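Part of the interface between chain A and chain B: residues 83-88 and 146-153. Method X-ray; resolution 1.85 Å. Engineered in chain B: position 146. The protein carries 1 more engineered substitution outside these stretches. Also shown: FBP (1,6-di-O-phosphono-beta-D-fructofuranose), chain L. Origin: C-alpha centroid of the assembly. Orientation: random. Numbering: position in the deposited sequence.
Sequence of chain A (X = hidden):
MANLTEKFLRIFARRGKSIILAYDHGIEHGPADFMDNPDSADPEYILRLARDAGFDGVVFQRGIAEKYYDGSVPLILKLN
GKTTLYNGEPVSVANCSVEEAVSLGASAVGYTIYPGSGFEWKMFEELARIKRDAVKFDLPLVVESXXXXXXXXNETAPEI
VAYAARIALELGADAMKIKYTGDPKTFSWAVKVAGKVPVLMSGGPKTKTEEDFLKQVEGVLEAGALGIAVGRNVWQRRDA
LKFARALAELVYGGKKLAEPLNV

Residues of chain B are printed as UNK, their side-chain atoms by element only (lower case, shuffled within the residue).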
# COMPACT_ATOMS: atom_id res chain seq x y z
N THR A 83 -12.26 -14.18 -8.45
CA THR A 83 -12.52 -15.29 -9.35
C THR A 83 -11.96 -16.59 -8.81
O THR A 83 -11.07 -16.58 -7.96
CB THR A 83 -11.94 -15.05 -10.76
OG1 THR A 83 -10.50 -15.15 -10.74
CG2 THR A 83 -12.26 -13.63 -11.25
N THR A 84 -12.42 -17.72 -9.34
CA THR A 84 -11.79 -19.01 -9.02
C THR A 84 -10.51 -19.28 -9.79
O THR A 84 -9.80 -20.25 -9.52
CB THR A 84 -12.76 -20.18 -9.27
OG1 THR A 84 -13.20 -20.13 -10.62
CG2 THR A 84 -13.99 -20.01 -8.47
N LEU A 85 -10.20 -18.42 -10.76
CA LEU A 85 -8.95 -18.51 -11.51
C LEU A 85 -7.76 -18.16 -10.65
O LEU A 85 -6.65 -18.61 -10.89
CB LEU A 85 -9.02 -17.59 -12.72
CG LEU A 85 -10.08 -18.02 -13.76
CD1 LEU A 85 -10.12 -17.01 -14.85
CD2 LEU A 85 -9.81 -19.39 -14.35
N TYR A 86 -8.04 -17.37 -9.63
CA TYR A 86 -7.03 -16.87 -8.69
C TYR A 86 -6.52 -18.00 -7.81
O TYR A 86 -7.32 -18.75 -7.23
CB TYR A 86 -7.66 -15.80 -7.84
CG TYR A 86 -6.82 -15.27 -6.75
CD1 TYR A 86 -5.78 -14.39 -7.01
CD2 TYR A 86 -7.07 -15.63 -5.43
CE1 TYR A 86 -4.98 -13.90 -5.98
CE2 TYR A 86 -6.29 -15.12 -4.38
CZ TYR A 86 -5.23 -14.26 -4.68
OH TYR A 86 -4.43 -13.75 -3.66
N ASN A 87 -5.20 -18.04 -7.66
CA ASN A 87 -4.49 -19.02 -6.83
C ASN A 87 -3.84 -18.53 -5.54
O ASN A 87 -3.32 -19.34 -4.79
CB ASN A 87 -3.37 -19.64 -7.63
CG ASN A 87 -3.80 -20.83 -8.41
OD1 ASN A 87 -4.91 -21.36 -8.21
ND2 ASN A 87 -2.96 -21.25 -9.34
N GLY A 88 -3.72 -17.25 -5.29
CA GLY A 88 -3.12 -16.84 -4.00
C GLY A 88 -3.90 -17.08 -2.70
O GLY A 88 -4.91 -17.81 -2.65
N UNK B 146 -8.59 -10.05 -20.04
CA UNK B 146 -7.61 -11.05 -20.45
C UNK B 146 -7.12 -11.87 -19.27
O UNK B 146 -6.04 -11.61 -18.73
c UNK B 146 -7.56 -10.16 -23.38
c UNK B 146 -6.35 -7.73 -23.82
c UNK B 146 -6.41 -10.40 -21.11
c UNK B 146 -7.20 -8.25 -24.78
c UNK B 146 -7.79 -9.46 -24.57
c UNK B 146 -6.72 -9.65 -22.41
c UNK B 146 -6.11 -8.42 -22.65
N UNK B 147 -7.87 -12.89 -18.87
CA UNK B 147 -7.41 -13.79 -17.80
C UNK B 147 -6.00 -14.28 -18.08
O UNK B 147 -5.69 -14.66 -19.20
c UNK B 147 -9.70 -14.22 -18.32
c UNK B 147 -9.18 -13.29 -19.39
c UNK B 147 -8.46 -14.93 -17.82
N UNK B 148 -5.15 -14.19 -17.07
CA UNK B 148 -3.75 -14.47 -17.18
C UNK B 148 -3.18 -14.65 -15.78
O UNK B 148 -3.58 -13.91 -14.88
c UNK B 148 -1.76 -11.57 -21.41
n UNK B 148 -2.53 -11.63 -22.50
c UNK B 148 -1.68 -13.74 -18.39
n UNK B 148 -1.01 -10.51 -21.22
n UNK B 148 -1.77 -12.58 -20.55
c UNK B 148 -1.00 -12.67 -19.31
c UNK B 148 -3.05 -13.35 -17.92
N UNK B 149 -2.30 -15.63 -15.61
CA UNK B 149 -1.76 -15.99 -14.30
C UNK B 149 -2.71 -16.93 -13.58
O UNK B 149 -3.70 -17.38 -14.17
N UNK B 150 -2.37 -17.27 -12.32
CA UNK B 150 -3.15 -18.25 -11.58
C UNK B 150 -3.38 -19.55 -12.32
O UNK B 150 -2.44 -20.19 -12.72
N UNK B 151 -4.63 -19.95 -12.47
CA UNK B 151 -4.98 -21.25 -13.05
C UNK B 151 -5.10 -21.22 -14.58
O UNK B 151 -5.38 -22.25 -15.20
c UNK B 151 -7.64 -22.68 -10.53
c UNK B 151 -7.67 -22.82 -9.00
c UNK B 151 -6.32 -21.75 -12.48
c UNK B 151 -6.28 -22.08 -11.00
n UNK B 151 -7.69 -21.53 -8.26
N UNK B 152 -4.94 -20.04 -15.17
CA UNK B 152 -5.14 -19.87 -16.61
C UNK B 152 -3.93 -20.47 -17.35
O UNK B 152 -2.80 -20.14 -17.06
c UNK B 152 -5.26 -18.38 -16.96
c UNK B 152 -5.29 -18.13 -18.48
c UNK B 152 -6.49 -17.79 -16.33
N UNK B 153 -4.19 -21.34 -18.31
CA UNK B 153 -3.13 -21.90 -19.15
C UNK B 153 -3.33 -21.42 -20.57
O UNK B 153 -2.58 -20.57 -21.06
c UNK B 153 -3.07 -23.43 -19.02
c UNK B 153 -1.95 -24.01 -19.88
c UNK B 153 -2.87 -23.84 -17.50
P1 FBP L . -3.88 -6.95 -31.84
O1P FBP L . -2.53 -6.65 -32.42
O2P FBP L . -4.97 -7.03 -32.89
O3P FBP L . -3.89 -8.21 -30.99
O1 FBP L . -4.21 -5.73 -30.82
C1 FBP L . -5.34 -5.81 -29.97
C2 FBP L . -4.87 -5.91 -28.50
O2 FBP L . -6.02 -6.01 -27.61
C3 FBP L . -4.05 -4.72 -28.06
O3 FBP L . -4.79 -3.60 -27.74
C4 FBP L . -3.34 -5.30 -26.84
O4 FBP L . -2.13 -4.66 -26.54
C5 FBP L . -3.06 -6.73 -27.27
O5 FBP L . -4.01 -7.05 -28.29
C6 FBP L . -3.21 -7.68 -26.09
O6 FBP L . -3.12 -9.01 -26.54
P2 FBP L . -1.80 -9.92 -26.30
O4P FBP L . -1.46 -10.60 -27.60
O5P FBP L . -0.66 -9.04 -25.78
O6P FBP L . -2.16 -11.00 -25.28

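Position 146 of chain B carries seven side-chain carbons, one leading into a six-membered ring, with no heteroatom. Its side chain makes no contact with the chain A stretch; the nearest approach is CB of 146 to A:Leu85 CD1, 9.8 Å. The edge of its ring faces the bound sugar diphosphate. An all-carbon ring of this size is phenylalanine, B:Phe146, an engineered residue; its CZ lies 3.8 Å from FBP O2.

At position 147, three carbons close a ring onto the backbone N, and CB packs 4.0 Å from CD1 of A:Leu85. Only proline closes such a ring: B:Pro147.

Position 148 has three carbons, a nitrogen, then a carbon bearing two more nitrogens: a guanidinium, hence arginine. The CA-to-CB bond of B:Arg148 points away from chain A, and its NH2 gives FBP O6P a weak hydrogen bond of 2.9 Å (angle 127°).

Position 149 has no side-chain atoms and a phi of 84°, positive as glycine favours: B:Gly149.

Position 150 also has no side-chain atoms, and its phi is 52°. An ideal CB would point toward chain A and sit 2.4 Å from A:Leu85 O, a clash. This is B:Gly150, whose CA instead makes a CA-H...O contact with A:Leu85 O at 3.6 Å.

Position 151 shows four carbons in a row ending in nitrogen, and that nitrogen lies 2.8 Å from both A:Thr84 O and A:Asn87 OD1. The unbranched chain is lysine, and NZ of B:Lys151 donates to both oxygens. A:Tyr86 O is also close to NZ, at 3.0 Å, but the angle is too poor for a hydrogen bond.

Position 152 has one carbon carrying two others, with no heteroatom, and packs on A:Leu85 CD1: valine. CG2 of B:Val152 meets CD1 of A:Leu85 at 4.0 Å.

Position 153 has the same branched three-carbon pattern and is again valine. The side chain of B:Val153 does not reach the chain A stretch, and the residue touches a crystal neighbour.

The contact, burying 336 Å² over both sides, centres on a type II' turn from B:Gly149 to B:Val152, closed by B:Val152 N donating to B:Gly149 O at 3.1 Å. The turn presents B:Lys151 N to A:Leu85 O (2.9 Å, 154°), while the lysine side chain, m at chi1 and t at chi2 and chi3, carries its amine to the acceptors of A:Thr84 and A:Asn87. One residue thus supplies all three hydrogen bonds across the stretches. A:Leu85 joins the polar and apolar parts: its carbonyl receives the turn, and its CD1 contacts both B:Pro147 and B:Val152.

Chain B, residues 146-153: FPRGGKVV
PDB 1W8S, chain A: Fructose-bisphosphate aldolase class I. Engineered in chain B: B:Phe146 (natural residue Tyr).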